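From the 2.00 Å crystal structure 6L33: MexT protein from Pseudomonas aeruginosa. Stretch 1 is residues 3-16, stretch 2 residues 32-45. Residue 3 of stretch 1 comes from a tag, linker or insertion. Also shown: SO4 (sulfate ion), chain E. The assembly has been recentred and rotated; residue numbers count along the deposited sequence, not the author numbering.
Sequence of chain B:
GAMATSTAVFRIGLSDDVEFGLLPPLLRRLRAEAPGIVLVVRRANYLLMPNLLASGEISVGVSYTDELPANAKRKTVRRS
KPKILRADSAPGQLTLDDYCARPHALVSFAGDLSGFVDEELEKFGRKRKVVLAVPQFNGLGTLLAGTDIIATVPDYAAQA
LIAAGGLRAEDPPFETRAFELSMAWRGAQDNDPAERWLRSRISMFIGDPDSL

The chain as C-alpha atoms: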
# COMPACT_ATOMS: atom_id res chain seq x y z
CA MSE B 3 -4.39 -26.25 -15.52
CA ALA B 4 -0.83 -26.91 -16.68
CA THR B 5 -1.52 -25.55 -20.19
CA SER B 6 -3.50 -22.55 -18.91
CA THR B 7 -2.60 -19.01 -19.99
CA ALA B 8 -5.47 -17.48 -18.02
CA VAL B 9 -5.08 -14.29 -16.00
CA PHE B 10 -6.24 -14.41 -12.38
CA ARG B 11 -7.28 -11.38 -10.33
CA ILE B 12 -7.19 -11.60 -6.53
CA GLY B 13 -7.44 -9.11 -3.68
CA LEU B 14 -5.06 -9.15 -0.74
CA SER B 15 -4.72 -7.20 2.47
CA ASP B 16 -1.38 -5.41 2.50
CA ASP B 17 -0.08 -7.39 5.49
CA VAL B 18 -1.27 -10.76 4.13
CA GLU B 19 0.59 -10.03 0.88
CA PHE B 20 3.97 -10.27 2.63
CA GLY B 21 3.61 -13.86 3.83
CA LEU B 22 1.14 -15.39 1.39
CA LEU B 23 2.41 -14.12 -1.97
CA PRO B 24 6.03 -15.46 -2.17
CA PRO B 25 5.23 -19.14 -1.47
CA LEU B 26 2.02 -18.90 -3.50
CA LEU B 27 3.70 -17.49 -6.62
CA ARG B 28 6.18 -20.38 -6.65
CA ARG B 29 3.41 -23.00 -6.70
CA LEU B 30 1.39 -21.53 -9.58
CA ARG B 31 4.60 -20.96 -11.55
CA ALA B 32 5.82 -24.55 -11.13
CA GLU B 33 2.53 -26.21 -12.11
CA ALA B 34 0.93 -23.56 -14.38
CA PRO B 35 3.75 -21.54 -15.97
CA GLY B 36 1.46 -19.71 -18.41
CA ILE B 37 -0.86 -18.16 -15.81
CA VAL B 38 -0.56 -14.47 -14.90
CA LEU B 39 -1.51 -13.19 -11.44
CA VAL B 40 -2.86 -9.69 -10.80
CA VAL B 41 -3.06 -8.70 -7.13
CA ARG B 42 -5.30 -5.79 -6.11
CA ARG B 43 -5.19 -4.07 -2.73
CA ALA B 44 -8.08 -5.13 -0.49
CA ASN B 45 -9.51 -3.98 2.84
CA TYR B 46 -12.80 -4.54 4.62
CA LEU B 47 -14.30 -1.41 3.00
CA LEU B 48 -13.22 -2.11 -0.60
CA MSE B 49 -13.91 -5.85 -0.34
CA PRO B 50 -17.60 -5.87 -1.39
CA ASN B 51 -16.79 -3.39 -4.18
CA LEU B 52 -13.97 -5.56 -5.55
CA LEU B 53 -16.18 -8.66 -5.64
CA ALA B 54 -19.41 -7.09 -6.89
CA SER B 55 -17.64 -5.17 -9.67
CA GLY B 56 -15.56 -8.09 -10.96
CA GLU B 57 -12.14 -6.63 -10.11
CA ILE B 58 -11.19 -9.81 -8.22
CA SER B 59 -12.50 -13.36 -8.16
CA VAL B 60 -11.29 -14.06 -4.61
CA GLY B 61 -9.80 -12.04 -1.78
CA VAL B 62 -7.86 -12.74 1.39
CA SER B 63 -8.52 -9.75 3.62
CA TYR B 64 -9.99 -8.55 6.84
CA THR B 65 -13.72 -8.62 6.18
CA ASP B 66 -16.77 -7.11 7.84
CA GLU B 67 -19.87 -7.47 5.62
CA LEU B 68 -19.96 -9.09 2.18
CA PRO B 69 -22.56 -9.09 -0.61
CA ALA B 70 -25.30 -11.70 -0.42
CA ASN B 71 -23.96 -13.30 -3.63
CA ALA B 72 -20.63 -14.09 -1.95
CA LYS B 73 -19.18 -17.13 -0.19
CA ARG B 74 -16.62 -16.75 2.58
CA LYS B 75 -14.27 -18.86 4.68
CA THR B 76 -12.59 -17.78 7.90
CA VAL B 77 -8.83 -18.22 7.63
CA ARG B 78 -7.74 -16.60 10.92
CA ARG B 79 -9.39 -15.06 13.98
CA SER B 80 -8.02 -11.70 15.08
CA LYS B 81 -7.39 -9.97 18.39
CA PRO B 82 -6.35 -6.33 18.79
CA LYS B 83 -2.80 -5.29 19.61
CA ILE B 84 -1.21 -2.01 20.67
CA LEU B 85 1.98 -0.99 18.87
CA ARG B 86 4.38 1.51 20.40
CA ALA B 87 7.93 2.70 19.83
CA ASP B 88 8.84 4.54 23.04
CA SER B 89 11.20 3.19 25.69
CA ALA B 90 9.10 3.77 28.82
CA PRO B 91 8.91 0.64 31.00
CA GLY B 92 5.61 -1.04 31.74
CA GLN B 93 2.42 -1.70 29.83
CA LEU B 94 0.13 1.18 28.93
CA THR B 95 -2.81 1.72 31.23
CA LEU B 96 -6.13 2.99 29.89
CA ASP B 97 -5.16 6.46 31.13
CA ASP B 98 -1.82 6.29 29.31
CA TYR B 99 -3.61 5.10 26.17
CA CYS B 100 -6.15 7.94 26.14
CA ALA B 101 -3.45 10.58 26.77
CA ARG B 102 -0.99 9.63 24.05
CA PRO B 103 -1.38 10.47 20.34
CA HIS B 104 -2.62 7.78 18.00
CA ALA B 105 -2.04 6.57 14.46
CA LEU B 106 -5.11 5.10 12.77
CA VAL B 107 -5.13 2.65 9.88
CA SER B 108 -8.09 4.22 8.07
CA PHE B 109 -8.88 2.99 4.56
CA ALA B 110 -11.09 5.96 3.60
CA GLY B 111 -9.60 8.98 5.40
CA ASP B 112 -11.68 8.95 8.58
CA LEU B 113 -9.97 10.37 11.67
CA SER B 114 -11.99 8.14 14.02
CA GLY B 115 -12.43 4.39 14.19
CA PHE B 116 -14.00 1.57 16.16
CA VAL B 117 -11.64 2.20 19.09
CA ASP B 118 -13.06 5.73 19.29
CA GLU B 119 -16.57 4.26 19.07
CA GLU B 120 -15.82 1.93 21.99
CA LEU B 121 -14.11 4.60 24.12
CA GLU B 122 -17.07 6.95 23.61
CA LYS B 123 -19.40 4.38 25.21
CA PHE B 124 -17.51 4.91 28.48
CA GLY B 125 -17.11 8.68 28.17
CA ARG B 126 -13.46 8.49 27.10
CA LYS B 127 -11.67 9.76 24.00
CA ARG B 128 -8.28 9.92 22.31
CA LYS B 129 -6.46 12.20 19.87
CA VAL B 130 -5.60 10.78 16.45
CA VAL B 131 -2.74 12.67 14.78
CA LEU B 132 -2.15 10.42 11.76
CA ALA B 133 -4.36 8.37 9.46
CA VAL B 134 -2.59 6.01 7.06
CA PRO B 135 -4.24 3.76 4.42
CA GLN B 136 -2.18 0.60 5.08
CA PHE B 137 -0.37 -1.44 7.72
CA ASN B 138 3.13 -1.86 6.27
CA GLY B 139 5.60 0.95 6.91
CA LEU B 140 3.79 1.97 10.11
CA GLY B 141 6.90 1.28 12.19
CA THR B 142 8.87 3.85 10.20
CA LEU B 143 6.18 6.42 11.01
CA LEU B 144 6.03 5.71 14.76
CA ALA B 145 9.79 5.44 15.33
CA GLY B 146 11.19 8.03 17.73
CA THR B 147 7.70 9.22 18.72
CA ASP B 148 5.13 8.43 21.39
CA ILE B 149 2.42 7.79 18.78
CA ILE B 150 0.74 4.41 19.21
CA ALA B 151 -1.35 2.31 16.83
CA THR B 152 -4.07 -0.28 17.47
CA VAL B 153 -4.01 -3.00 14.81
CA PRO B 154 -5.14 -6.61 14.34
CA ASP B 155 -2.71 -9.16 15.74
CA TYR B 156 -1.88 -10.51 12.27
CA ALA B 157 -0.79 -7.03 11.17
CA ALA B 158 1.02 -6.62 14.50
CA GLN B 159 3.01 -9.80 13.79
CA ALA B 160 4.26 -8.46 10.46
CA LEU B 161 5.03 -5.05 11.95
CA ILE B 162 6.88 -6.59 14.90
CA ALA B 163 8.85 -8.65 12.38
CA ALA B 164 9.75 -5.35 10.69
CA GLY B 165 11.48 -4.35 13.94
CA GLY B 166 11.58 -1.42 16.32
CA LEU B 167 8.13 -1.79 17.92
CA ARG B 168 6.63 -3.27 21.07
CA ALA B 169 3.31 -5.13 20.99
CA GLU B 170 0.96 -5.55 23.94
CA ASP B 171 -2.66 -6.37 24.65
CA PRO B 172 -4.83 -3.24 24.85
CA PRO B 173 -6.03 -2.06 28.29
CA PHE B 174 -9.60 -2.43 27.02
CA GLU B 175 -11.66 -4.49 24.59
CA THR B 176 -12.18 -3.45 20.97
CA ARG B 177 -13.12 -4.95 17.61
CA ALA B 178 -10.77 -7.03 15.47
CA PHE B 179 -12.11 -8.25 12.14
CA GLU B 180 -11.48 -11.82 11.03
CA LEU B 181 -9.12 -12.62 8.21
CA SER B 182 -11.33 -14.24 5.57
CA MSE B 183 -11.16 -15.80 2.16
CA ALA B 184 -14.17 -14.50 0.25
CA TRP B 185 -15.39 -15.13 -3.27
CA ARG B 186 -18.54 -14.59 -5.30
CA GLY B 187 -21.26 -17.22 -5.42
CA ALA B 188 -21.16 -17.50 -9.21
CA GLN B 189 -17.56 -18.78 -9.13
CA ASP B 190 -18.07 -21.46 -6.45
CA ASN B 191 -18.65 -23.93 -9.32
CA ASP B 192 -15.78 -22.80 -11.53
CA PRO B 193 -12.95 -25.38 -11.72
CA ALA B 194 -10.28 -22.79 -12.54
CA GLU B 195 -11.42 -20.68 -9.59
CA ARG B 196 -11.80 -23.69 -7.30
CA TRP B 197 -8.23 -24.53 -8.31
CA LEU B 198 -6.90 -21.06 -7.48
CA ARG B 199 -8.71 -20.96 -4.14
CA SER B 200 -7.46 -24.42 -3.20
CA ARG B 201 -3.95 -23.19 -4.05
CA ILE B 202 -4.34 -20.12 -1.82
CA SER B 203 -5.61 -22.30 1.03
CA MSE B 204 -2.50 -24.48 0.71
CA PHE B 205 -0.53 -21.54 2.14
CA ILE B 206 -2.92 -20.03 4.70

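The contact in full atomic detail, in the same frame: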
# COMPACT_ATOMS: atom_id res chain seq x y z
N MSE B 3 -4.79 -27.63 -15.77
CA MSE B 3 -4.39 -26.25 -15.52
C MSE B 3 -2.96 -25.98 -15.97
O MSE B 3 -2.51 -24.84 -15.99
CB MSE B 3 -4.54 -25.90 -14.04
CG MSE B 3 -4.89 -24.45 -13.79
SE MSE B 3 -6.70 -24.03 -14.39
CE MSE B 3 -7.62 -25.57 -13.63
N ALA B 4 -2.24 -27.05 -16.33
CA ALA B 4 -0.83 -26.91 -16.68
C ALA B 4 -0.64 -26.15 -17.99
O ALA B 4 0.38 -25.46 -18.16
CB ALA B 4 -0.17 -28.29 -16.77
N THR B 5 -1.59 -26.25 -18.91
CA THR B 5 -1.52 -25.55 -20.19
C THR B 5 -2.30 -24.24 -20.18
O THR B 5 -2.57 -23.68 -21.24
CB THR B 5 -2.03 -26.44 -21.32
OG1 THR B 5 -3.39 -26.82 -21.06
CG2 THR B 5 -1.18 -27.70 -21.44
N SER B 6 -2.67 -23.74 -19.00
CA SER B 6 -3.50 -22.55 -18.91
C SER B 6 -2.66 -21.29 -19.07
O SER B 6 -1.58 -21.16 -18.48
CB SER B 6 -4.25 -22.52 -17.58
OG SER B 6 -5.11 -21.40 -17.52
N THR B 7 -3.16 -20.36 -19.89
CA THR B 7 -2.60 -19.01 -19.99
C THR B 7 -3.55 -17.97 -19.42
O THR B 7 -3.47 -16.79 -19.78
CB THR B 7 -2.27 -18.68 -21.45
OG1 THR B 7 -3.46 -18.76 -22.24
CG2 THR B 7 -1.23 -19.65 -21.99
N ALA B 8 -4.46 -18.38 -18.54
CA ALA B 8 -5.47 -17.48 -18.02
C ALA B 8 -4.85 -16.49 -17.04
O ALA B 8 -3.84 -16.77 -16.38
CB ALA B 8 -6.59 -18.26 -17.33
N VAL B 9 -5.47 -15.32 -16.95
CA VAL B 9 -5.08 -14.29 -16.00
C VAL B 9 -6.02 -14.35 -14.81
O VAL B 9 -7.25 -14.42 -14.98
CB VAL B 9 -5.10 -12.89 -16.64
CG1 VAL B 9 -4.71 -11.83 -15.62
CG2 VAL B 9 -4.16 -12.85 -17.84
N PHE B 10 -5.46 -14.35 -13.60
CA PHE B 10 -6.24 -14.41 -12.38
C PHE B 10 -6.10 -13.10 -11.61
O PHE B 10 -5.01 -12.53 -11.53
CB PHE B 10 -5.80 -15.59 -11.51
CG PHE B 10 -6.31 -16.92 -11.99
CD1 PHE B 10 -7.66 -17.11 -12.22
CD2 PHE B 10 -5.44 -17.97 -12.23
CE1 PHE B 10 -8.14 -18.32 -12.67
CE2 PHE B 10 -5.92 -19.19 -12.68
CZ PHE B 10 -7.27 -19.36 -12.90
N ARG B 11 -7.22 -12.64 -11.06
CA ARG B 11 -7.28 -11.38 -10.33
C ARG B 11 -7.75 -11.66 -8.91
O ARG B 11 -8.86 -12.16 -8.71
CB ARG B 11 -8.20 -10.38 -11.03
CG ARG B 11 -7.69 -9.92 -12.38
CD ARG B 11 -8.79 -9.30 -13.24
NE ARG B 11 -8.30 -8.94 -14.57
CZ ARG B 11 -8.30 -9.76 -15.62
NH1 ARG B 11 -7.83 -9.34 -16.79
NH2 ARG B 11 -8.78 -10.99 -15.50
N ILE B 12 -6.89 -11.36 -7.93
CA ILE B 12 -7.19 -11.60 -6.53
C ILE B 12 -6.95 -10.32 -5.74
O ILE B 12 -6.20 -9.44 -6.16
CB ILE B 12 -6.35 -12.76 -5.94
CG1 ILE B 12 -4.89 -12.34 -5.79
CG2 ILE B 12 -6.46 -14.01 -6.80
CD1 ILE B 12 -4.01 -13.40 -5.15
N GLY B 13 -7.60 -10.23 -4.58
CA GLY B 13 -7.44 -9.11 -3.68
C GLY B 13 -6.78 -9.56 -2.39
O GLY B 13 -7.14 -10.59 -1.82
N LEU B 14 -5.81 -8.78 -1.93
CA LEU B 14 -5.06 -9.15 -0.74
C LEU B 14 -4.90 -7.95 0.18
O LEU B 14 -4.61 -6.84 -0.28
CB LEU B 14 -3.68 -9.71 -1.09
CG LEU B 14 -3.61 -11.06 -1.81
CD1 LEU B 14 -2.15 -11.45 -2.04
CD2 LEU B 14 -4.34 -12.15 -1.02
N SER B 15 -5.11 -8.18 1.47
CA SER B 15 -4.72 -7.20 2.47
C SER B 15 -3.21 -6.98 2.41
O SER B 15 -2.45 -7.89 2.07
CB SER B 15 -5.15 -7.67 3.87
OG SER B 15 -4.73 -6.76 4.87
N ASP B 16 -2.78 -5.76 2.73
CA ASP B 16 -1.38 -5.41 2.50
C ASP B 16 -0.44 -6.19 3.43
O ASP B 16 0.70 -6.46 3.06
CB ASP B 16 -1.17 -3.90 2.65
CG ASP B 16 -1.14 -3.44 4.09
OD1 ASP B 16 -2.21 -3.32 4.71
OD2 ASP B 16 -0.03 -3.18 4.60
N ALA B 32 5.26 -23.22 -10.89
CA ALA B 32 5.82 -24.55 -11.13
C ALA B 32 4.82 -25.45 -11.84
O ALA B 32 5.21 -26.29 -12.67
CB ALA B 32 6.26 -25.17 -9.81
N GLU B 33 3.53 -25.32 -11.54
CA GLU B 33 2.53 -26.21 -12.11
C GLU B 33 1.72 -25.58 -13.24
O GLU B 33 1.16 -26.32 -14.05
CB GLU B 33 1.58 -26.73 -11.02
CG GLU B 33 0.52 -25.75 -10.56
CD GLU B 33 -0.53 -26.42 -9.69
OE1 GLU B 33 -0.47 -26.25 -8.45
OE2 GLU B 33 -1.41 -27.10 -10.24
N ALA B 34 1.65 -24.26 -13.31
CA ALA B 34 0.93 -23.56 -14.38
C ALA B 34 1.77 -22.38 -14.83
O ALA B 34 1.50 -21.23 -14.47
CB ALA B 34 -0.46 -23.12 -13.91
N PRO B 35 2.81 -22.63 -15.63
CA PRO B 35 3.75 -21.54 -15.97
C PRO B 35 3.14 -20.45 -16.84
O PRO B 35 3.69 -19.34 -16.88
CB PRO B 35 4.88 -22.27 -16.71
CG PRO B 35 4.69 -23.73 -16.39
CD PRO B 35 3.22 -23.91 -16.21
N GLY B 36 2.05 -20.72 -17.54
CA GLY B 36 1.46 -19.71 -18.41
C GLY B 36 0.50 -18.75 -17.74
O GLY B 36 0.07 -17.79 -18.39
N ILE B 37 0.16 -18.96 -16.47
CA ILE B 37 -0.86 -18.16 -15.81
C ILE B 37 -0.23 -16.88 -15.27
O ILE B 37 0.90 -16.87 -14.78
CB ILE B 37 -1.56 -18.96 -14.69
CG1 ILE B 37 -0.60 -19.25 -13.53
CG2 ILE B 37 -2.14 -20.25 -15.25
CD1 ILE B 37 -0.85 -18.39 -12.31
N VAL B 38 -0.99 -15.79 -15.36
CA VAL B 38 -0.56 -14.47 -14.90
C VAL B 38 -1.43 -14.06 -13.73
O VAL B 38 -2.66 -14.17 -13.80
CB VAL B 38 -0.62 -13.44 -16.04
CG1 VAL B 38 -0.12 -12.09 -15.56
CG2 VAL B 38 0.18 -13.92 -17.24
N LEU B 39 -0.81 -13.58 -12.66
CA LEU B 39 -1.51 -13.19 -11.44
C LEU B 39 -1.51 -11.68 -11.30
O LEU B 39 -0.45 -11.04 -11.36
CB LEU B 39 -0.86 -13.83 -10.22
CG LEU B 39 -1.61 -13.65 -8.90
CD1 LEU B 39 -2.99 -14.26 -8.98
CD2 LEU B 39 -0.82 -14.25 -7.74
N VAL B 40 -2.69 -11.11 -11.11
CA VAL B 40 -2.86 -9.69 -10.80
C VAL B 40 -3.40 -9.59 -9.38
O VAL B 40 -4.45 -10.15 -9.07
CB VAL B 40 -3.80 -9.00 -11.80
CG1 VAL B 40 -4.05 -7.55 -11.38
CG2 VAL B 40 -3.23 -9.06 -13.21
N VAL B 41 -2.68 -8.88 -8.52
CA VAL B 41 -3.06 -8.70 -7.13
C VAL B 41 -3.53 -7.26 -6.94
O VAL B 41 -2.78 -6.32 -7.24
CB VAL B 41 -1.91 -9.03 -6.17
CG1 VAL B 41 -2.37 -8.89 -4.72
CG2 VAL B 41 -1.36 -10.42 -6.43
N ARG B 42 -4.75 -7.10 -6.46
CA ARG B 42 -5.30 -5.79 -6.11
C ARG B 42 -5.29 -5.62 -4.59
O ARG B 42 -5.42 -6.59 -3.84
CB ARG B 42 -6.72 -5.63 -6.65
CG ARG B 42 -6.88 -5.95 -8.13
CD ARG B 42 -6.06 -5.01 -9.00
NE ARG B 42 -6.28 -3.61 -8.63
CZ ARG B 42 -7.33 -2.89 -9.02
NH1 ARG B 42 -8.26 -3.43 -9.79
NH2 ARG B 42 -7.44 -1.62 -8.63
N ARG B 43 -5.14 -4.38 -4.15
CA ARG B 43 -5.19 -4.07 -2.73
C ARG B 43 -6.61 -4.21 -2.21
O ARG B 43 -7.56 -3.72 -2.84
CB ARG B 43 -4.66 -2.65 -2.47
CG ARG B 43 -4.92 -2.12 -1.06
CD ARG B 43 -4.12 -2.88 -0.01
NE ARG B 43 -2.68 -2.86 -0.30
CZ ARG B 43 -1.87 -1.85 -0.00
NH1 ARG B 43 -2.35 -0.76 0.59
NH2 ARG B 43 -0.58 -1.93 -0.30
N ALA B 44 -6.77 -4.87 -1.06
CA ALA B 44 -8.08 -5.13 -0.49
C ALA B 44 -8.10 -4.76 0.99
O ALA B 44 -7.11 -4.94 1.70
CB ALA B 44 -8.49 -6.60 -0.66
N ASN B 45 -9.24 -4.23 1.43
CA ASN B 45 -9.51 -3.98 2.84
C ASN B 45 -11.00 -4.22 3.07
O ASN B 45 -11.75 -4.44 2.12
CB ASN B 45 -9.07 -2.57 3.27
CG ASN B 45 -9.77 -1.48 2.47
OD1 ASN B 45 -10.96 -1.21 2.67
ND2 ASN B 45 -9.03 -0.82 1.59
S SO4 E . -4.42 -1.13 -6.45
O1 SO4 E . -5.26 -0.40 -7.40
O2 SO4 E . -4.45 -0.48 -5.15
O3 SO4 E . -4.91 -2.50 -6.33
O4 SO4 E . -3.04 -1.16 -6.94
O HOH W 1 0.00 -22.78 -17.62
O HOH W 2 -2.10 -5.72 -1.09
O HOH W 3 -6.48 -4.62 4.69

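Parallel β-strands pair by a simple rule: every second residue on one strand donates and accepts through its own N and O to two residues on its partner, spaced two apart. The pairing of residues 9-14 with 38-43 in MexT illustrates the rule, together with the close packing of two turns that leads into it.

Stretch 2 begins at the end of a helix. The carbonyl of Glu-33 receives a CA-H...O contact from Ala-4 (CA to Glu-33 O, 3.4 Å), and Ala-34, the first residue to leave helical geometry, places its CB 3.4 Å from the O of Met-3, a tag residue. A type I turn from Ala-34 to Ile-37 then faces another from Met-3 to Ser-6. Water 1 joins the two, accepting from Gly-36 N (2.9 Å) and donating to Ala-4 O (2.8 Å) and Ser-6 O (2.4 Å). Space is short at Gly-36: a CB there would lie 2.7 Å from Ser-6 O. Ile-37 follows, its CG2 packed 3.4 Å from Ser-6 O.

At Val-38 the ladder starts. Its N donates to Ala-8 O (3.2 Å), and its O accepts from Phe-10 N (2.8 Å), so Val-38 straddles Val-9, its bridge partner. Leu-39 makes no backbone hydrogen bond to stretch 1; instead its CD1 packs against Phe-10 CB (4.0 Å) and Ile-12 CD1 (4.1 Å). Val-40 repeats the bonding pattern, its N donating to Phe-10 O (2.8 Å) and its O accepting from Ile-12 N (3.0 Å). On the sheet face shared with Val-9 and Arg-11, Val-40 CG2 meets Val-9 CG1 at 4.0 Å. Val-41 returns to the face of Phe-10 and Ile-12, where its CG2 lies 4.1 Å from Ile-12 CG1, while its CG1 approaches Leu-14 CD1 to 3.7 Å.

Arg-42 completes the alternation: its N donates to Ile-12 O (2.8 Å) and its O accepts from Leu-14 N (2.9 Å). Its side chain leads away from stretch 1 to grip a sulfate, probably from the crystallisation liquor, through Arg-42 NE to SO4 O3 (2.9 Å) and Arg-42 NH2 to SO4 O1 (2.8 Å); Arg-43 N also donates to SO4 O3 (2.9 Å). The side chain of Arg-43 starts away from stretch 1 but folds back, laying one guanidinium face over Asp-16 CB, 3.4 Å from Arg-43 CZ. Ala-44 N closes the series on Leu-14 O (3.0 Å), with a more bent angle of 146°. Its methyl fits beside Gly-13, where a CB would stand only 3.3 Å from Ala-44 CB.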